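PDB 1WY0: geranylgeranyl pyrophosphate synthetase from Pyrococcus horikoshii, which probably condenses isopentenyl diphosphate units onto an allylic diphosphate to make the C20 isoprenoid geranylgeranyl diphosphate. Local coordinates for residues N196-Y199 with I200-L203; E168-M171 with E172-S175; K325-M328 with D329-L333. All coordinates share one frame; numbering follows the deposited sequence.

Interaction 1 of 3, residues N196-Y199 with I200-L203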
loop_
_atom_site.group_PDB
_atom_site.type_symbol
_atom_site.label_atom_id
_atom_site.label_comp_id
_atom_site.label_asym_id
_atom_site.label_seq_id
_atom_site.Cartn_x
_atom_site.Cartn_y
_atom_site.Cartn_z
ATOM N N ASN A 196 -13.211 -25.931 12.824
ATOM C CA ASN A 196 -12.361 -27.086 13.086
ATOM C C ASN A 196 -10.887 -26.761 12.824
ATOM O O ASN A 196 -10.418 -26.717 11.694
ATOM C CB ASN A 196 -12.815 -28.227 12.174
ATOM C CG ASN A 196 -12.015 -29.467 12.480
ATOM O OD1 ASN A 196 -10.858 -29.409 12.883
ATOM N ND2 ASN A 196 -12.662 -30.626 12.267
ATOM N N GLU A 197 -10.162 -26.494 13.925
ATOM C CA GLU A 197 -8.776 -26.059 13.798
ATOM C C GLU A 197 -7.901 -27.079 13.065
ATOM O O GLU A 197 -6.780 -26.801 12.661
ATOM C CB GLU A 197 -8.222 -25.816 15.203
ATOM C CG GLU A 197 -8.871 -24.611 15.884
ATOM C CD GLU A 197 -8.676 -23.384 15.023
ATOM O OE1 GLU A 197 -7.591 -23.210 14.488
ATOM O OE2 GLU A 197 -9.618 -22.604 14.899
ATOM N N GLU A 198 -8.429 -28.311 12.937
ATOM C CA GLU A 198 -7.644 -29.329 12.252
ATOM C C GLU A 198 -7.767 -29.187 10.735
ATOM O O GLU A 198 -6.834 -29.419 9.976
ATOM C CB GLU A 198 -8.152 -30.703 12.692
ATOM C CG GLU A 198 -7.020 -31.714 12.868
ATOM C CD GLU A 198 -5.865 -31.061 13.595
ATOM O OE1 GLU A 198 -5.208 -30.212 13.009
ATOM O OE2 GLU A 198 -5.616 -31.428 14.742
ATOM N N TYR A 199 -8.992 -28.833 10.299
ATOM C CA TYR A 199 -9.190 -28.524 8.888
ATOM C C TYR A 199 -8.316 -27.339 8.470
ATOM O O TYR A 199 -7.553 -27.386 7.514
ATOM C CB TYR A 199 -10.658 -28.142 8.682
ATOM C CG TYR A 199 -11.556 -29.314 8.871
ATOM C CD1 TYR A 199 -12.935 -29.115 8.937
ATOM C CD2 TYR A 199 -11.045 -30.611 8.929
ATOM C CE1 TYR A 199 -13.793 -30.198 9.045
ATOM C CE2 TYR A 199 -11.905 -31.695 9.048
ATOM C CZ TYR A 199 -13.272 -31.491 9.110
ATOM O OH TYR A 199 -14.135 -32.566 9.212
ATOM N N ILE A 200 -8.489 -26.230 9.216
ATOM C CA ILE A 200 -7.770 -25.005 8.884
ATOM C C ILE A 200 -6.259 -25.233 8.780
ATOM O O ILE A 200 -5.576 -24.697 7.917
ATOM C CB ILE A 200 -8.076 -23.959 9.960
ATOM C CG1 ILE A 200 -9.546 -23.535 9.883
ATOM C CG2 ILE A 200 -7.215 -22.705 9.725
ATOM C CD1 ILE A 200 -9.969 -22.669 11.072
ATOM N N LYS A 201 -5.727 -26.028 9.727
ATOM C CA LYS A 201 -4.295 -26.309 9.690
ATOM C C LYS A 201 -3.916 -27.148 8.468
ATOM O O LYS A 201 -2.791 -27.119 7.987
ATOM C CB LYS A 201 -3.911 -27.051 10.971
ATOM C CG LYS A 201 -2.446 -26.825 11.351
ATOM C CD LYS A 201 -1.876 -27.986 12.168
ATOM C CE LYS A 201 -0.637 -28.609 11.516
ATOM N NZ LYS A 201 -0.952 -29.961 11.055
ATOM N N ALA A 202 -4.914 -27.920 7.998
ATOM C CA ALA A 202 -4.694 -28.742 6.817
ATOM C C ALA A 202 -4.827 -27.915 5.533
ATOM O O ALA A 202 -4.080 -28.073 4.573
ATOM C CB ALA A 202 -5.735 -29.861 6.832
ATOM N N LEU A 203 -5.803 -27.014 5.518
ATOM C CA LEU A 203 -6.021 -26.140 4.375
ATOM C C LEU A 203 -4.837 -25.194 4.216
ATOM O O LEU A 203 -4.326 -25.004 3.112
ATOM C CB LEU A 203 -7.307 -25.334 4.563
ATOM C CG LEU A 203 -8.608 -26.091 4.284
ATOM C CD1 LEU A 203 -9.806 -25.237 4.677
ATOM C CD2 LEU A 203 -8.670 -26.455 2.804
#
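Glu197 and Ile200 run alongside each other in the same direction at the start of helix 197-224, with Glu197 OE2 3.8 Å from Ile200 CD1. This is contact with a methyl group alone; Glu197 OE1 forms a salt bridge with Arg137. One residue on, Glu198 and Lys201 are paired in the same manner. There OE1 of Glu198 comes 4.0 Å from Lys201 CB, while Lys201 bends at its third and fourth torsions and leaves NZ 4.7 Å from that oxygen, close enough for the opposite charges probably to attract, but not in contact.

Asn196 is the N-cap of the helix. Its OD1 accepts from Glu198 N at 2.7 Å and from Tyr199 N, the latter donor standing 70° above the carbonyl plane. CG anti to the backbone N (chi1 -176°) turns the amide back over the first turn, and its ND2 sits 3.2 Å above the plane of the Tyr199 ring, over the centre. The backbone of the cap joins in, Asn196 O accepting from Ile200 N at 3.2 Å.

Ile200 packs on Lys187 and Ile191 of the preceding helix 167-193, Leu203 reaches Ala186 there, and the Tyr199 ring rests on Leu321 and Pro322 of the loop before helix 325-336.

Interaction 2 of 3, residues E168-M171 with E172-S175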
loop_
_atom_site.group_PDB
_atom_site.type_symbol
_atom_site.label_atom_id
_atom_site.label_comp_id
_atom_site.label_asym_id
_atom_site.label_seq_id
_atom_site.Cartn_x
_atom_site.Cartn_y
_atom_site.Cartn_z
ATOM N N GLU A 168 18.371 -22.288 1.195
ATOM C CA GLU A 168 17.665 -21.786 2.363
ATOM C C GLU A 168 17.212 -20.339 2.192
ATOM O O GLU A 168 16.128 -19.966 2.632
ATOM C CB GLU A 168 18.565 -21.875 3.593
ATOM C CG GLU A 168 17.890 -21.368 4.847
ATOM C CD GLU A 168 18.869 -21.127 5.959
ATOM O OE1 GLU A 168 19.480 -22.120 6.428
ATOM O OE2 GLU A 168 19.032 -19.942 6.351
ATOM N N GLU A 169 18.061 -19.523 1.583
ATOM C CA GLU A 169 17.727 -18.127 1.354
ATOM C C GLU A 169 16.559 -18.063 0.384
ATOM O O GLU A 169 15.551 -17.408 0.658
ATOM C CB GLU A 169 18.932 -17.379 0.786
ATOM C CG GLU A 169 19.798 -16.737 1.860
ATOM C CD GLU A 169 21.129 -16.226 1.330
ATOM O OE1 GLU A 169 21.689 -16.833 0.391
ATOM O OE2 GLU A 169 21.621 -15.212 1.868
ATOM N N TYR A 170 16.689 -18.768 -0.738
ATOM C CA TYR A 170 15.606 -18.663 -1.707
ATOM C C TYR A 170 14.290 -19.195 -1.139
ATOM O O TYR A 170 13.243 -18.567 -1.235
ATOM C CB TYR A 170 15.997 -19.465 -2.949
ATOM C CG TYR A 170 14.793 -19.709 -3.788
ATOM C CD1 TYR A 170 14.385 -18.749 -4.710
ATOM C CD2 TYR A 170 14.065 -20.891 -3.654
ATOM C CE1 TYR A 170 13.264 -18.970 -5.496
ATOM C CE2 TYR A 170 12.938 -21.109 -4.434
ATOM C CZ TYR A 170 12.535 -20.153 -5.348
ATOM O OH TYR A 170 11.419 -20.364 -6.133
ATOM N N MET A 171 14.254 -20.332 -0.452
ATOM C CA MET A 171 13.012 -20.829 0.129
ATOM C C MET A 171 12.393 -19.907 1.177
ATOM O O MET A 171 11.178 -19.878 1.335
ATOM C CB MET A 171 13.226 -22.217 0.747
ATOM C CG MET A 171 13.379 -23.349 -0.255
ATOM S SD MET A 171 12.182 -23.327 -1.601
ATOM C CE MET A 171 10.691 -23.861 -0.728
ATOM N N GLU A 172 13.208 -19.160 1.903
ATOM C CA GLU A 172 12.647 -18.273 2.911
ATOM C C GLU A 172 11.973 -17.088 2.207
ATOM O O GLU A 172 10.972 -16.553 2.675
ATOM C CB GLU A 172 13.748 -17.787 3.855
ATOM C CG GLU A 172 13.264 -16.813 4.906
ATOM C CD GLU A 172 14.385 -16.265 5.764
ATOM O OE1 GLU A 172 15.483 -16.045 5.217
ATOM O OE2 GLU A 172 14.165 -16.036 6.978
ATOM N N MET A 173 12.524 -16.719 1.057
ATOM C CA MET A 173 12.021 -15.616 0.258
ATOM C C MET A 173 10.730 -16.002 -0.462
ATOM O O MET A 173 9.703 -15.321 -0.333
ATOM C CB MET A 173 13.101 -15.207 -0.751
ATOM C CG MET A 173 12.706 -14.115 -1.754
ATOM S SD MET A 173 11.635 -14.669 -3.110
ATOM C CE MET A 173 12.814 -15.439 -4.239
ATOM N N ILE A 174 10.773 -17.107 -1.202
ATOM C CA ILE A 174 9.585 -17.487 -1.958
ATOM C C ILE A 174 8.406 -17.801 -1.034
ATOM O O ILE A 174 7.243 -17.618 -1.372
ATOM C CB ILE A 174 9.926 -18.718 -2.798
ATOM C CG1 ILE A 174 8.886 -18.906 -3.905
ATOM C CG2 ILE A 174 9.901 -19.977 -1.912
ATOM C CD1 ILE A 174 8.938 -17.788 -4.947
ATOM N N SER A 175 8.742 -18.331 0.156
ATOM C CA SER A 175 7.693 -18.681 1.106
ATOM C C SER A 175 6.783 -17.490 1.407
ATOM O O SER A 175 5.584 -17.617 1.619
ATOM C CB SER A 175 8.360 -19.167 2.395
ATOM O OG SER A 175 7.359 -19.416 3.382
HETATM O O HOH W 1 15.994 -14.967 2.153
#
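Glu168 opens this run of helix 167-193 by accepting from Glu172 N through its backbone O at 3.1 Å. The two carboxylates, four residues apart, keep their distance: Glu168 OE2 and Glu172 OE1 are 5.4 Å from each other.

Glu169 takes part through its carbonyl. Its O receives Met173 N and also a water, 2.9 Å away, which donates in addition to Glu172 OE1 at 3.3 Å. The water thus links the extended side chain of Glu172 to the main chain.

Tyr170 carries the apolar part. With CG anti to the backbone N (chi1 164°) the ring swings along the helix toward its next turn, where Ile174 follows the same course and sets CB over one face, 3.9 Å from Tyr170 CZ. Met173 comes at a slant to the same ring, bent at its second and third torsions so that CE is 3.7 Å from Tyr170 CD1. The bond from Ile174 N to Tyr170 O is nearly straight, at 174°.

Met171, likewise bent at its second and third torsions, runs beside Ile174, with SD 4.1 Å from Ile174 CG2.

The chemistry is divided: carboxylates and a water occupy one side, where like charges would probably disfavour closer approach and Arg155 and Lys162 offer Glu172 and Glu169 long, weak ion pairs, whereas Tyr170, Met171, Met173 and Ile174 gather into apolar packing that continues onto helices 132-159 and 197-224.

Interaction 3 of 3, residues K325-M328 with D329-L333; sequences KARM and DLELL
Arg327 and Glu331 extend in company from the helix, one turn apart, yet they form no salt bridge. Glu331 OE2 is 4.1 Å from Arg327 NH1 and well out of the guanidinium plane, and the two flat groups are turned 58° against each other. The aliphatic Arg327 CD lies at a similar distance, 4.0 Å from Glu331 OE2. The opposite charges should still attract, but no N-H is aimed at the carboxylate.

Met328 meets Leu332 more loosely, SD standing 4.3 Å from Leu332 CG. Asp329 turns back along the helix: its CG lies beside the backbone N (chi1 -64°), which carries OD2 to 3.0 Å from Lys325 O. Both atoms are acceptors, so this approach is not itself a bond.

Backbone bonds set the spacing of these side chains. Asp329 N donates to Lys325 O at 2.9 Å and Leu332 N to Met328 O at 2.8 Å, while Leu330 N reaches Ala326 O.

A second shell holds the polar ends of Arg327 and Asp329. Arg327 NH2 donates to Leu321 O, which is consistent with the guanidinium not aiming an N-H at Glu331, and Asp329 OD2 is held in a salt bridge by Arg10. Glu331 OE2 also has a long, weak ion pair with Arg319.

Helix 325-336 is set among several others: Leu332 packs on Tyr4 and Leu7 of helix 3-25, Leu330 and Leu333 on helix 49-57, and Leu330 also on Leu203 and Trp206 of helix 197-224.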
loop_
_atom_site.group_PDB
_atom_site.type_symbol
_atom_site.label_atom_id
_atom_site.label_comp_id
_atom_site.label_asym_id
_atom_site.label_seq_id
_atom_site.Cartn_x
_atom_site.Cartn_y
_atom_site.Cartn_z
ATOM N N LYS A 325 -16.649 -32.669 -3.871
ATOM C CA LYS A 325 -16.042 -32.267 -5.139
ATOM C C LYS A 325 -15.185 -31.015 -4.943
ATOM O O LYS A 325 -14.382 -30.625 -5.779
ATOM C CB LYS A 325 -17.142 -31.995 -6.161
ATOM C CG LYS A 325 -17.894 -33.266 -6.564
ATOM C CD LYS A 325 -17.515 -33.756 -7.961
ATOM C CE LYS A 325 -18.487 -34.806 -8.502
ATOM N NZ LYS A 325 -17.978 -35.314 -9.771
ATOM N N ALA A 326 -15.412 -30.355 -3.791
ATOM C CA ALA A 326 -14.598 -29.197 -3.463
ATOM C C ALA A 326 -13.171 -29.618 -3.118
ATOM O O ALA A 326 -12.211 -29.234 -3.774
ATOM C CB ALA A 326 -15.233 -28.496 -2.260
ATOM N N ARG A 327 -13.055 -30.575 -2.204
ATOM C CA ARG A 327 -11.761 -31.187 -1.950
ATOM C C ARG A 327 -11.192 -31.739 -3.245
ATOM O O ARG A 327 -9.981 -31.720 -3.461
ATOM C CB ARG A 327 -11.867 -32.317 -0.927
ATOM C CG ARG A 327 -10.510 -32.912 -0.601
ATOM C CD ARG A 327 -10.490 -34.429 -0.670
ATOM N NE ARG A 327 -10.774 -35.033 0.625
ATOM C CZ ARG A 327 -10.584 -36.318 0.910
ATOM N NH1 ARG A 327 -10.108 -37.143 -0.014
ATOM N NH2 ARG A 327 -10.862 -36.773 2.124
ATOM N N MET A 328 -12.078 -32.227 -4.105
ATOM C CA MET A 328 -11.669 -32.782 -5.387
ATOM C C MET A 328 -10.940 -31.723 -6.216
ATOM O O MET A 328 -9.813 -31.936 -6.672
ATOM C CB MET A 328 -12.898 -33.295 -6.145
ATOM C CG MET A 328 -12.584 -33.911 -7.495
ATOM S SD MET A 328 -11.321 -35.182 -7.352
ATOM C CE MET A 328 -12.348 -36.661 -7.103
ATOM N N ASP A 329 -11.582 -30.576 -6.402
ATOM C CA ASP A 329 -10.978 -29.505 -7.179
ATOM C C ASP A 329 -9.647 -29.046 -6.588
ATOM O O ASP A 329 -8.695 -28.783 -7.322
ATOM C CB ASP A 329 -11.942 -28.325 -7.295
ATOM C CG ASP A 329 -13.203 -28.677 -8.066
ATOM O OD1 ASP A 329 -13.104 -29.395 -9.085
ATOM O OD2 ASP A 329 -14.293 -28.228 -7.662
ATOM N N LEU A 330 -9.575 -28.959 -5.263
ATOM C CA LEU A 330 -8.347 -28.540 -4.603
ATOM C C LEU A 330 -7.241 -29.552 -4.841
ATOM O O LEU A 330 -6.061 -29.205 -4.834
ATOM C CB LEU A 330 -8.564 -28.367 -3.096
ATOM C CG LEU A 330 -9.487 -27.237 -2.622
ATOM C CD1 LEU A 330 -9.462 -27.175 -1.101
ATOM C CD2 LEU A 330 -9.035 -25.905 -3.212
ATOM N N GLU A 331 -7.613 -30.811 -5.040
ATOM C CA GLU A 331 -6.614 -31.837 -5.294
ATOM C C GLU A 331 -6.219 -31.790 -6.758
ATOM O O GLU A 331 -5.046 -31.940 -7.100
ATOM C CB GLU A 331 -7.150 -33.226 -4.951
ATOM C CG GLU A 331 -6.993 -33.603 -3.488
ATOM C CD GLU A 331 -7.404 -35.038 -3.208
ATOM O OE1 GLU A 331 -8.163 -35.611 -4.022
ATOM O OE2 GLU A 331 -6.970 -35.587 -2.172
ATOM N N LEU A 332 -7.201 -31.584 -7.622
ATOM C CA LEU A 332 -6.925 -31.508 -9.046
ATOM C C LEU A 332 -6.048 -30.293 -9.359
ATOM O O LEU A 332 -5.052 -30.409 -10.072
ATOM C CB LEU A 332 -8.230 -31.440 -9.845
ATOM C CG LEU A 332 -8.997 -32.760 -10.000
ATOM C CD1 LEU A 332 -10.196 -32.572 -10.928
ATOM C CD2 LEU A 332 -8.061 -33.814 -10.572
ATOM N N LEU A 333 -6.419 -29.137 -8.818
ATOM C CA LEU A 333 -5.665 -27.906 -9.039
ATOM C C LEU A 333 -4.207 -28.109 -8.653
ATOM O O LEU A 333 -3.299 -27.846 -9.447
ATOM C CB LEU A 333 -6.268 -26.771 -8.211
ATOM C CG LEU A 333 -5.643 -25.380 -8.315
ATOM C CD1 LEU A 333 -5.777 -24.828 -9.734
ATOM C CD2 LEU A 333 -6.345 -24.468 -7.326
#

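How the interactions relate
Along the chain interaction 2 comes first, then interaction 1, then interaction 3, each within a single helix of this all-helical fold or, for interaction 1, a helix and its N-cap. Interactions 2 and 1 occupy the consecutive helices 167-193 and 197-224, their centres 24 Å apart and their nearest atoms about 12 Å; both belong to the polyprenyl synthetase homology region. Interaction 3, on helix 325-336 near the C-terminus, touches interaction 1 directly, Leu203 CD2 lying 4.0 Å from Leu330 CD1, but stays about 16 Å from interaction 2 at the nearest atoms. A helix from late in the sequence therefore packs against the beginning of one from its middle.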